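Core protein VP4 (Bluetongue virus, PDB 2JHP) caps the messenger RNA of bluetongue virus inside the viral core, combining the successive capping reactions, methyl transfers among them, in one chain. Local coordinates at residues Ala329-Glu335 with Val370-Arg376; Arg287-Glu291 with Tyr316-Ser320; Trp571-Leu576 with Val611-Leu615. The contacts are given in a common frame with arbitrary orientation. Residues are numbered along the deposited sequence.

Interaction 1. Residues Ala329-Glu335 with Val370-Arg376; sequences ADADMYE and VELYHGR
Residues 329-335 have no regular structure until Glu335, where strand 335-341 begins. Ala329 is extended. Asp330 to Met333 form a type I beta turn, closed by Met333 N to Asp330 O at 3.0 Å. Tyr334 centres an inverse gamma turn. Residues 370-373 are the last turn of a helix. His374 leaves helical angles, and Gly375, at phi/psi 140/138, carries the chain past the start of the turn. A side chain there would jam against the preceding carbonyl, which calls for glycine. CA atoms are nearest at Ala331 and Gly375 (4.1 Å) and at Tyr334 and Val370 (6.2 Å).

The main chains join through Gly375 N to Ala329 O, a hydrogen bond of 2.8 Å. A water accepts from Ala331 N (2.9 Å) and Arg376 N (3.3 Å). His374, chi1 near -75°, points its ring into the loop's bend. Its ND1 gives a weak hydrogen bond to Asp330 O at 3.5 Å. Ala329 CB lies over one ring face, 4.0 Å from the His374 centroid, a CH-pi contact. Val370 CG1 makes a second, 4.0 Å from the centroid of the Tyr334 ring, over its face. Tyr334 OH donates to Glu371 OE2 at 3.3 Å.

The contact fastens the loop between strands 322-324 and 335-341 to the end of helix 363-373. Both strands belong to a mixed sheet of order 3-2-1-4-5-7-6, as in Rossmann-like methyltransferases, consistent with S-adenosylhomocysteine about 8 Å from the Glu335 side chain. Glu335 points away from 370-376, and its OE1 salt-bridges Lys306 of adjacent strand 302-308. Pro325 touches His374 and Tyr373.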
loop_
_atom_site.group_PDB
_atom_site.type_symbol
_atom_site.label_atom_id
_atom_site.label_comp_id
_atom_site.label_asym_id
_atom_site.label_seq_id
_atom_site.Cartn_x
_atom_site.Cartn_y
_atom_site.Cartn_z
ATOM N N ALA A 329 -24.858 -12.554 0.794
ATOM C CA ALA A 329 -25.926 -13.524 0.993
ATOM C C ALA A 329 -27.035 -12.932 1.859
ATOM O O ALA A 329 -26.783 -12.053 2.683
ATOM C CB ALA A 329 -25.376 -14.803 1.617
ATOM N N ASP A 330 -28.257 -13.419 1.661
ATOM C CA ASP A 330 -29.429 -12.938 2.400
ATOM C C ASP A 330 -29.386 -13.309 3.878
ATOM O O ASP A 330 -28.776 -14.311 4.257
ATOM C CB ASP A 330 -30.721 -13.451 1.760
ATOM C CG ASP A 330 -31.215 -12.548 0.640
ATOM O OD1 ASP A 330 -30.370 -11.954 -0.071
ATOM O OD2 ASP A 330 -32.453 -12.422 0.474
ATOM N N ALA A 331 -30.031 -12.483 4.700
ATOM C CA ALA A 331 -30.071 -12.666 6.155
ATOM C C ALA A 331 -30.625 -14.026 6.587
ATOM O O ALA A 331 -30.198 -14.578 7.598
ATOM C CB ALA A 331 -30.865 -11.543 6.801
ATOM N N ASP A 332 -31.574 -14.552 5.811
ATOM C CA ASP A 332 -32.204 -15.846 6.098
ATOM C C ASP A 332 -31.535 -17.041 5.406
ATOM O O ASP A 332 -31.938 -18.188 5.617
ATOM C CB ASP A 332 -33.709 -15.819 5.779
ATOM C CG ASP A 332 -34.033 -15.304 4.373
ATOM O OD1 ASP A 332 -33.145 -15.117 3.539
ATOM O OD2 ASP A 332 -35.218 -15.079 4.087
ATOM N N MET A 333 -30.521 -16.763 4.592
ATOM C CA MET A 333 -29.810 -17.786 3.832
ATOM C C MET A 333 -28.880 -18.614 4.735
ATOM O O MET A 333 -27.763 -18.193 5.058
ATOM C CB MET A 333 -29.036 -17.112 2.681
ATOM C CG MET A 333 -28.049 -17.981 1.894
ATOM S SD MET A 333 -28.768 -19.300 0.902
ATOM C CE MET A 333 -30.188 -18.509 0.130
ATOM N N TYR A 334 -29.346 -19.793 5.139
ATOM C CA TYR A 334 -28.558 -20.659 6.028
ATOM C C TYR A 334 -27.632 -21.589 5.279
ATOM O O TYR A 334 -27.771 -22.814 5.311
ATOM C CB TYR A 334 -29.450 -21.416 7.002
ATOM C CG TYR A 334 -29.937 -20.527 8.106
ATOM C CD1 TYR A 334 -31.218 -19.984 8.065
ATOM C CD2 TYR A 334 -29.108 -20.205 9.178
ATOM C CE1 TYR A 334 -31.672 -19.155 9.070
ATOM C CE2 TYR A 334 -29.543 -19.374 10.185
ATOM C CZ TYR A 334 -30.831 -18.857 10.132
ATOM O OH TYR A 334 -31.282 -18.040 11.134
ATOM N N GLU A 335 -26.668 -20.965 4.626
ATOM C CA GLU A 335 -25.697 -21.636 3.785
ATOM C C GLU A 335 -24.353 -20.948 3.980
ATOM O O GLU A 335 -24.264 -19.713 4.013
ATOM C CB GLU A 335 -26.146 -21.535 2.334
ATOM C CG GLU A 335 -25.289 -22.248 1.338
ATOM C CD GLU A 335 -25.854 -22.125 -0.060
ATOM O OE1 GLU A 335 -26.894 -22.767 -0.329
ATOM O OE2 GLU A 335 -25.267 -21.385 -0.886
ATOM N N VAL A 370 -24.463 -17.074 10.393
ATOM C CA VAL A 370 -25.412 -16.513 9.434
ATOM C C VAL A 370 -26.080 -15.265 10.017
ATOM O O VAL A 370 -26.041 -14.193 9.421
ATOM C CB VAL A 370 -26.489 -17.551 9.040
ATOM C CG1 VAL A 370 -27.613 -16.901 8.205
ATOM C CG2 VAL A 370 -25.860 -18.740 8.309
ATOM N N GLU A 371 -26.662 -15.408 11.201
ATOM C CA GLU A 371 -27.384 -14.312 11.864
ATOM C C GLU A 371 -26.504 -13.108 12.184
ATOM O O GLU A 371 -26.994 -11.981 12.242
ATOM C CB GLU A 371 -28.032 -14.814 13.147
ATOM C CG GLU A 371 -28.977 -15.969 12.910
ATOM C CD GLU A 371 -29.174 -16.832 14.139
ATOM O OE1 GLU A 371 -28.861 -16.375 15.270
ATOM O OE2 GLU A 371 -29.649 -17.975 13.966
ATOM N N LEU A 372 -25.214 -13.353 12.397
ATOM C CA LEU A 372 -24.279 -12.288 12.731
ATOM C C LEU A 372 -23.700 -11.581 11.503
ATOM O O LEU A 372 -23.478 -10.376 11.547
ATOM C CB LEU A 372 -23.129 -12.808 13.609
ATOM C CG LEU A 372 -23.366 -13.129 15.090
ATOM C CD1 LEU A 372 -22.111 -13.745 15.704
ATOM C CD2 LEU A 372 -23.772 -11.890 15.862
ATOM N N TYR A 373 -23.463 -12.315 10.415
ATOM C CA TYR A 373 -22.698 -11.760 9.294
ATOM C C TYR A 373 -23.429 -11.612 7.953
ATOM O O TYR A 373 -23.063 -10.758 7.149
ATOM C CB TYR A 373 -21.364 -12.515 9.129
ATOM C CG TYR A 373 -20.568 -12.609 10.414
ATOM C CD1 TYR A 373 -20.069 -11.463 11.042
ATOM C CD2 TYR A 373 -20.330 -13.838 11.011
ATOM C CE1 TYR A 373 -19.352 -11.545 12.234
ATOM C CE2 TYR A 373 -19.612 -13.932 12.202
ATOM C CZ TYR A 373 -19.126 -12.787 12.809
ATOM O OH TYR A 373 -18.419 -12.908 13.991
ATOM N N HIS A 374 -24.449 -12.427 7.709
ATOM C CA HIS A 374 -25.222 -12.332 6.465
ATOM C C HIS A 374 -26.141 -11.091 6.395
ATOM O O HIS A 374 -26.403 -10.423 7.404
ATOM C CB HIS A 374 -26.037 -13.610 6.237
ATOM C CG HIS A 374 -25.226 -14.785 5.787
ATOM N ND1 HIS A 374 -25.779 -15.846 5.102
ATOM C CD2 HIS A 374 -23.908 -15.067 5.913
ATOM C CE1 HIS A 374 -24.840 -16.737 4.839
ATOM N NE2 HIS A 374 -23.695 -16.288 5.322
ATOM N N GLY A 375 -26.627 -10.797 5.192
ATOM C CA GLY A 375 -27.494 -9.649 4.959
ATOM C C GLY A 375 -27.141 -8.968 3.655
ATOM O O GLY A 375 -25.963 -8.785 3.342
ATOM N N ARG A 376 -28.162 -8.584 2.893
ATOM C CA ARG A 376 -27.954 -7.942 1.596
ATOM C C ARG A 376 -27.265 -6.578 1.734
ATOM O O ARG A 376 -26.806 -6.017 0.748
ATOM C CB ARG A 376 -29.272 -7.830 0.813
ATOM C CG ARG A 376 -29.151 -8.116 -0.690
ATOM C CD ARG A 376 -28.620 -6.921 -1.481
ATOM N NE ARG A 376 -27.770 -7.327 -2.602
ATOM C CZ ARG A 376 -26.465 -7.598 -2.512
ATOM N NH1 ARG A 376 -25.831 -7.521 -1.347
ATOM N NH2 ARG A 376 -25.786 -7.956 -3.596
HETATM O O HOH W 1 -31.041 -10.080 3.346
#

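Interaction 2. Residues Arg287-Glu291 with Tyr316-Ser320; sequences RLGEE and YHCIS
Helix 287-291, part of helix 280-295, packs beside strand 316-320, their directions 34° apart and their axes 8.2 Å apart at closest. The nearest CA pairs are Arg287 with Cys318 (6.6 Å) and Glu290 with Ile319 (6.0 Å). Tyr316 points toward the helix but packs on His307 of strand 302-308. His317 points away; its O lies 3.9 Å from Arg287 CD. Cys318 points toward the helix, and its CB lies 3.3 Å from Arg287 NH1 and 3.3 Å from Glu290 OE1. Ile319 gives the one hydrogen bond between the segments: N to Glu290 OE1, 2.8 Å, nearly straight at 173°. Its CD1 also rests 4.1 Å from Glu291 CG. Ser320 turns sideways, and its backbone pairs with Ser357 of strand 357-362. Glu290 (chi1 m, chi2 t) also touches Ile305 and His307 of strand 302-308. Its OE2 lies 2.6 Å from Arg287 NH1, a salt bridge. One carboxylate thus balances the charge of Arg287, one turn earlier, and satisfies a strand amide in a partly buried interface.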
loop_
_atom_site.group_PDB
_atom_site.type_symbol
_atom_site.label_atom_id
_atom_site.label_comp_id
_atom_site.label_asym_id
_atom_site.label_seq_id
_atom_site.Cartn_x
_atom_site.Cartn_y
_atom_site.Cartn_z
ATOM N N ARG A 287 -21.705 -33.332 0.905
ATOM C CA ARG A 287 -20.755 -34.373 1.308
ATOM C C ARG A 287 -19.999 -34.976 0.122
ATOM O O ARG A 287 -18.838 -35.362 0.267
ATOM C CB ARG A 287 -21.454 -35.523 2.075
ATOM C CG ARG A 287 -21.821 -35.297 3.563
ATOM C CD ARG A 287 -21.244 -33.996 4.175
ATOM N NE ARG A 287 -22.264 -32.946 4.252
ATOM C CZ ARG A 287 -22.012 -31.645 4.339
ATOM N NH1 ARG A 287 -20.763 -31.203 4.351
ATOM N NH2 ARG A 287 -23.020 -30.779 4.402
ATOM N N LEU A 288 -20.667 -35.073 -1.032
ATOM C CA LEU A 288 -20.074 -35.670 -2.232
ATOM C C LEU A 288 -18.964 -34.796 -2.792
ATOM O O LEU A 288 -17.882 -35.295 -3.107
ATOM C CB LEU A 288 -21.124 -35.915 -3.320
ATOM C CG LEU A 288 -20.607 -36.594 -4.593
ATOM C CD1 LEU A 288 -20.020 -37.968 -4.255
ATOM C CD2 LEU A 288 -21.693 -36.717 -5.671
ATOM N N GLY A 289 -19.256 -33.499 -2.908
ATOM C CA GLY A 289 -18.310 -32.504 -3.396
ATOM C C GLY A 289 -17.030 -32.506 -2.596
ATOM O O GLY A 289 -15.939 -32.420 -3.161
ATOM N N GLU A 290 -17.186 -32.615 -1.278
ATOM C CA GLU A 290 -16.076 -32.713 -0.341
ATOM C C GLU A 290 -15.241 -33.973 -0.589
ATOM O O GLU A 290 -14.010 -33.908 -0.682
ATOM C CB GLU A 290 -16.604 -32.701 1.101
ATOM C CG GLU A 290 -17.153 -31.353 1.569
ATOM C CD GLU A 290 -17.870 -31.421 2.917
ATOM O OE1 GLU A 290 -17.794 -32.466 3.609
ATOM O OE2 GLU A 290 -18.524 -30.418 3.280
ATOM N N GLU A 291 -15.932 -35.109 -0.692
ATOM C CA GLU A 291 -15.327 -36.416 -0.926
ATOM C C GLU A 291 -14.571 -36.471 -2.252
ATOM O O GLU A 291 -13.432 -36.918 -2.298
ATOM C CB GLU A 291 -16.407 -37.491 -0.885
ATOM C CG GLU A 291 -16.952 -37.760 0.513
ATOM C CD GLU A 291 -18.152 -38.700 0.524
ATOM O OE1 GLU A 291 -18.502 -39.265 -0.548
ATOM O OE2 GLU A 291 -18.750 -38.879 1.615
ATOM N N TYR A 316 -23.389 -32.862 13.316
ATOM C CA TYR A 316 -23.088 -33.640 12.117
ATOM C C TYR A 316 -21.622 -33.483 11.736
ATOM O O TYR A 316 -20.878 -32.735 12.377
ATOM C CB TYR A 316 -23.991 -33.219 10.948
ATOM C CG TYR A 316 -23.828 -31.778 10.488
ATOM C CD1 TYR A 316 -24.495 -30.728 11.132
ATOM C CD2 TYR A 316 -23.024 -31.468 9.391
ATOM C CE1 TYR A 316 -24.346 -29.398 10.694
ATOM C CE2 TYR A 316 -22.881 -30.160 8.950
ATOM C CZ TYR A 316 -23.542 -29.128 9.602
ATOM O OH TYR A 316 -23.387 -27.830 9.164
ATOM N N HIS A 317 -21.213 -34.184 10.682
ATOM C CA HIS A 317 -19.815 -34.173 10.267
ATOM C C HIS A 317 -19.612 -33.824 8.797
ATOM O O HIS A 317 -20.518 -33.976 7.969
ATOM C CB HIS A 317 -19.146 -35.508 10.597
ATOM C CG HIS A 317 -19.090 -35.807 12.061
ATOM N ND1 HIS A 317 -18.109 -35.302 12.886
ATOM C CD2 HIS A 317 -19.896 -36.564 12.849
ATOM C CE1 HIS A 317 -18.308 -35.734 14.119
ATOM N NE2 HIS A 317 -19.386 -36.503 14.125
ATOM N N CYS A 318 -18.405 -33.350 8.494
ATOM C CA CYS A 318 -18.012 -33.006 7.139
ATOM C C CYS A 318 -16.484 -32.959 7.005
ATOM O O CYS A 318 -15.765 -33.044 8.000
ATOM C CB CYS A 318 -18.610 -31.655 6.750
ATOM S SG CYS A 318 -17.858 -30.265 7.580
ATOM N N ILE A 319 -16.004 -32.822 5.771
ATOM C CA ILE A 319 -14.580 -32.737 5.496
ATOM C C ILE A 319 -14.240 -31.284 5.174
ATOM O O ILE A 319 -14.699 -30.734 4.172
ATOM C CB ILE A 319 -14.177 -33.667 4.344
ATOM C CG1 ILE A 319 -14.517 -35.120 4.689
ATOM C CG2 ILE A 319 -12.697 -33.528 4.052
ATOM C CD1 ILE A 319 -14.712 -35.998 3.479
ATOM N N SER A 320 -13.439 -30.663 6.030
ATOM C CA SER A 320 -13.240 -29.223 5.951
ATOM C C SER A 320 -11.884 -28.722 6.449
ATOM O O SER A 320 -11.178 -29.407 7.188
ATOM C CB SER A 320 -14.359 -28.509 6.724
ATOM O OG SER A 320 -14.208 -27.097 6.658
#

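Interaction 3. Residues Trp571-Leu576 with Val611-Leu615; sequences WFKMIL and VRNDL
Residues 571-576 end helix 568-576, and residues 612-615 open helix 612-625. CA atoms are nearest at Leu576 and Arg612 (7.3 Å) and at Phe572 and Leu615 (8.7 Å), so the segments run in roughly opposite directions.

The main bump is Leu615, with chi1 m and chi2 t. It fits as a knob into a hole made by Trp571, Phe572, Ile575 and Leu576. Leu615 CD1 touches Phe572 CD1 at 3.6 Å, Ile575 CG2 at 4.0 Å and Leu576 CD2 at 4.0 Å. Leu615 CD2 meets the edge of the Trp571 ring, 4.1 Å from CZ3. Phe572 (chi1 m) and Trp571 (chi1 t) both swing their rings round to wall the hollow.

One turn back, Val611 CG1 lies on Ile575 CG2 at 3.9 Å. The aliphatic part of Arg612 covers Leu576, with CG 3.5 Å from Leu576 CD2. Asp614 OD1 faces its own segment and takes a weak hydrogen bond from Val611 N, 3.2 Å.

Around the hole, Trp571 packs on Leu551 and Leu555 of helix 551-561. Leu641 of helix 635-641 touches Phe572 and Leu576, and the ring of Trp637 meets that of Phe572. The contact between the segments is apolar. This is a single knob-into-hole contact between two helices, in a C-terminal region where helices 551-561 and 635-641 also pack on helix 568-576.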
loop_
_atom_site.group_PDB
_atom_site.type_symbol
_atom_site.label_atom_id
_atom_site.label_comp_id
_atom_site.label_asym_id
_atom_site.label_seq_id
_atom_site.Cartn_x
_atom_site.Cartn_y
_atom_site.Cartn_z
ATOM N N TRP A 571 24.512 13.228 1.503
ATOM C CA TRP A 571 24.754 14.627 1.861
ATOM C C TRP A 571 26.231 14.885 2.198
ATOM O O TRP A 571 26.843 15.777 1.625
ATOM C CB TRP A 571 23.829 15.062 3.001
ATOM C CG TRP A 571 23.633 16.533 3.085
ATOM C CD1 TRP A 571 22.781 17.290 2.335
ATOM C CD2 TRP A 571 24.292 17.433 3.980
ATOM N NE1 TRP A 571 22.870 18.610 2.706
ATOM C CE2 TRP A 571 23.796 18.726 3.709
ATOM C CE3 TRP A 571 25.269 17.275 4.980
ATOM C CZ2 TRP A 571 24.243 19.855 4.398
ATOM C CZ3 TRP A 571 25.706 18.395 5.668
ATOM C CH2 TRP A 571 25.196 19.667 5.372
ATOM N N PHE A 572 26.807 14.085 3.096
ATOM C CA PHE A 572 28.240 14.176 3.385
ATOM C C PHE A 572 29.059 13.991 2.115
ATOM O O PHE A 572 30.130 14.597 1.961
ATOM C CB PHE A 572 28.680 13.149 4.437
ATOM C CG PHE A 572 28.201 13.448 5.838
ATOM C CD1 PHE A 572 28.162 14.752 6.323
ATOM C CD2 PHE A 572 27.815 12.415 6.687
ATOM C CE1 PHE A 572 27.727 15.020 7.619
ATOM C CE2 PHE A 572 27.384 12.676 7.984
ATOM C CZ PHE A 572 27.340 13.981 8.449
ATOM N N LYS A 573 28.572 13.160 1.197
ATOM C CA LYS A 573 29.307 12.935 -0.046
ATOM C C LYS A 573 29.210 14.156 -0.957
ATOM O O LYS A 573 30.160 14.479 -1.660
ATOM C CB LYS A 573 28.842 11.664 -0.760
ATOM C CG LYS A 573 29.898 11.094 -1.696
ATOM C CD LYS A 573 29.467 9.812 -2.405
ATOM C CE LYS A 573 30.451 9.446 -3.525
ATOM N NZ LYS A 573 29.911 8.351 -4.394
ATOM N N MET A 574 28.077 14.851 -0.914
ATOM C CA MET A 574 27.866 16.013 -1.777
ATOM C C MET A 574 28.649 17.228 -1.275
ATOM O O MET A 574 29.081 18.064 -2.070
ATOM C CB MET A 574 26.358 16.310 -1.979
ATOM C CG MET A 574 25.690 17.219 -0.971
ATOM S SD MET A 574 26.015 18.965 -1.243
ATOM C CE MET A 574 26.004 19.025 -3.017
ATOM N N ILE A 575 28.838 17.293 0.042
ATOM C CA ILE A 575 29.492 18.421 0.709
ATOM C C ILE A 575 31.003 18.439 0.461
ATOM O O ILE A 575 31.554 19.461 0.048
ATOM C CB ILE A 575 29.197 18.426 2.249
ATOM C CG1 ILE A 575 27.700 18.637 2.538
ATOM C CG2 ILE A 575 30.052 19.462 2.991
ATOM C CD1 ILE A 575 27.128 19.963 2.069
ATOM N N LEU A 576 31.654 17.302 0.700
ATOM C CA LEU A 576 33.113 17.203 0.640
ATOM C C LEU A 576 33.635 16.910 -0.762
ATOM O O LEU A 576 34.537 17.597 -1.252
ATOM C CB LEU A 576 33.615 16.130 1.608
ATOM C CG LEU A 576 32.943 16.074 2.980
ATOM C CD1 LEU A 576 33.372 14.821 3.724
ATOM C CD2 LEU A 576 33.231 17.327 3.801
ATOM N N VAL A 611 35.853 22.352 6.445
ATOM C CA VAL A 611 34.460 21.937 6.295
ATOM C C VAL A 611 34.188 20.619 7.030
ATOM O O VAL A 611 33.188 20.506 7.741
ATOM C CB VAL A 611 34.026 21.835 4.809
ATOM C CG1 VAL A 611 32.512 21.900 4.694
ATOM C CG2 VAL A 611 34.634 22.956 3.994
ATOM N N ARG A 612 35.079 19.638 6.861
ATOM C CA ARG A 612 35.019 18.367 7.604
ATOM C C ARG A 612 35.018 18.572 9.123
ATOM O O ARG A 612 34.276 17.911 9.853
ATOM C CB ARG A 612 36.178 17.441 7.202
ATOM C CG ARG A 612 35.908 16.623 5.950
ATOM C CD ARG A 612 37.069 15.713 5.563
ATOM N NE ARG A 612 38.147 16.437 4.888
ATOM C CZ ARG A 612 38.978 15.900 3.995
ATOM N NH1 ARG A 612 38.860 14.624 3.640
ATOM N NH2 ARG A 612 39.926 16.644 3.443
ATOM N N ASN A 613 35.858 19.497 9.583
ATOM C CA ASN A 613 35.940 19.876 10.993
ATOM C C ASN A 613 34.687 20.612 11.491
ATOM O O ASN A 613 34.380 20.595 12.687
ATOM C CB ASN A 613 37.182 20.733 11.217
ATOM C CG ASN A 613 38.352 20.286 10.363
ATOM O OD1 ASN A 613 38.624 20.874 9.312
ATOM N ND2 ASN A 613 39.029 19.224 10.791
ATOM N N ASP A 614 33.977 21.251 10.563
ATOM C CA ASP A 614 32.729 21.951 10.858
ATOM C C ASP A 614 31.609 20.946 11.065
ATOM O O ASP A 614 30.838 21.046 12.016
ATOM C CB ASP A 614 32.373 22.916 9.722
ATOM C CG ASP A 614 33.475 23.926 9.447
ATOM O OD1 ASP A 614 34.609 23.515 9.099
ATOM O OD2 ASP A 614 33.207 25.138 9.582
ATOM N N LEU A 615 31.542 19.968 10.173
ATOM C CA LEU A 615 30.556 18.903 10.275
ATOM C C LEU A 615 30.729 18.073 11.547
ATOM O O LEU A 615 29.739 17.724 12.191
ATOM C CB LEU A 615 30.572 18.017 9.021
ATOM C CG LEU A 615 30.372 18.683 7.648
ATOM C CD1 LEU A 615 30.316 17.629 6.548
ATOM C CD2 LEU A 615 29.134 19.581 7.582
#

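In the fold
The three contacts follow one another along the chain and none nests or crosses. Interaction 2 comes first. It closes a loop from helix 280-295 through strand 302-308 to strand 315-320. Interaction 1 follows and closes the next loop, from the turn before strand 335-341 through strand 357-362 to the end of helix 363-373. The two are neighbours, with centres 21 Å apart, and both border the mixed sheet containing strands 302-308 and 335-341. Interaction 3 closes last, across a gap with residues 601-610 unmodelled. It ties the C-terminal helices on the opposite side of the chain's centre, about 67 Å from interaction 1 between centres.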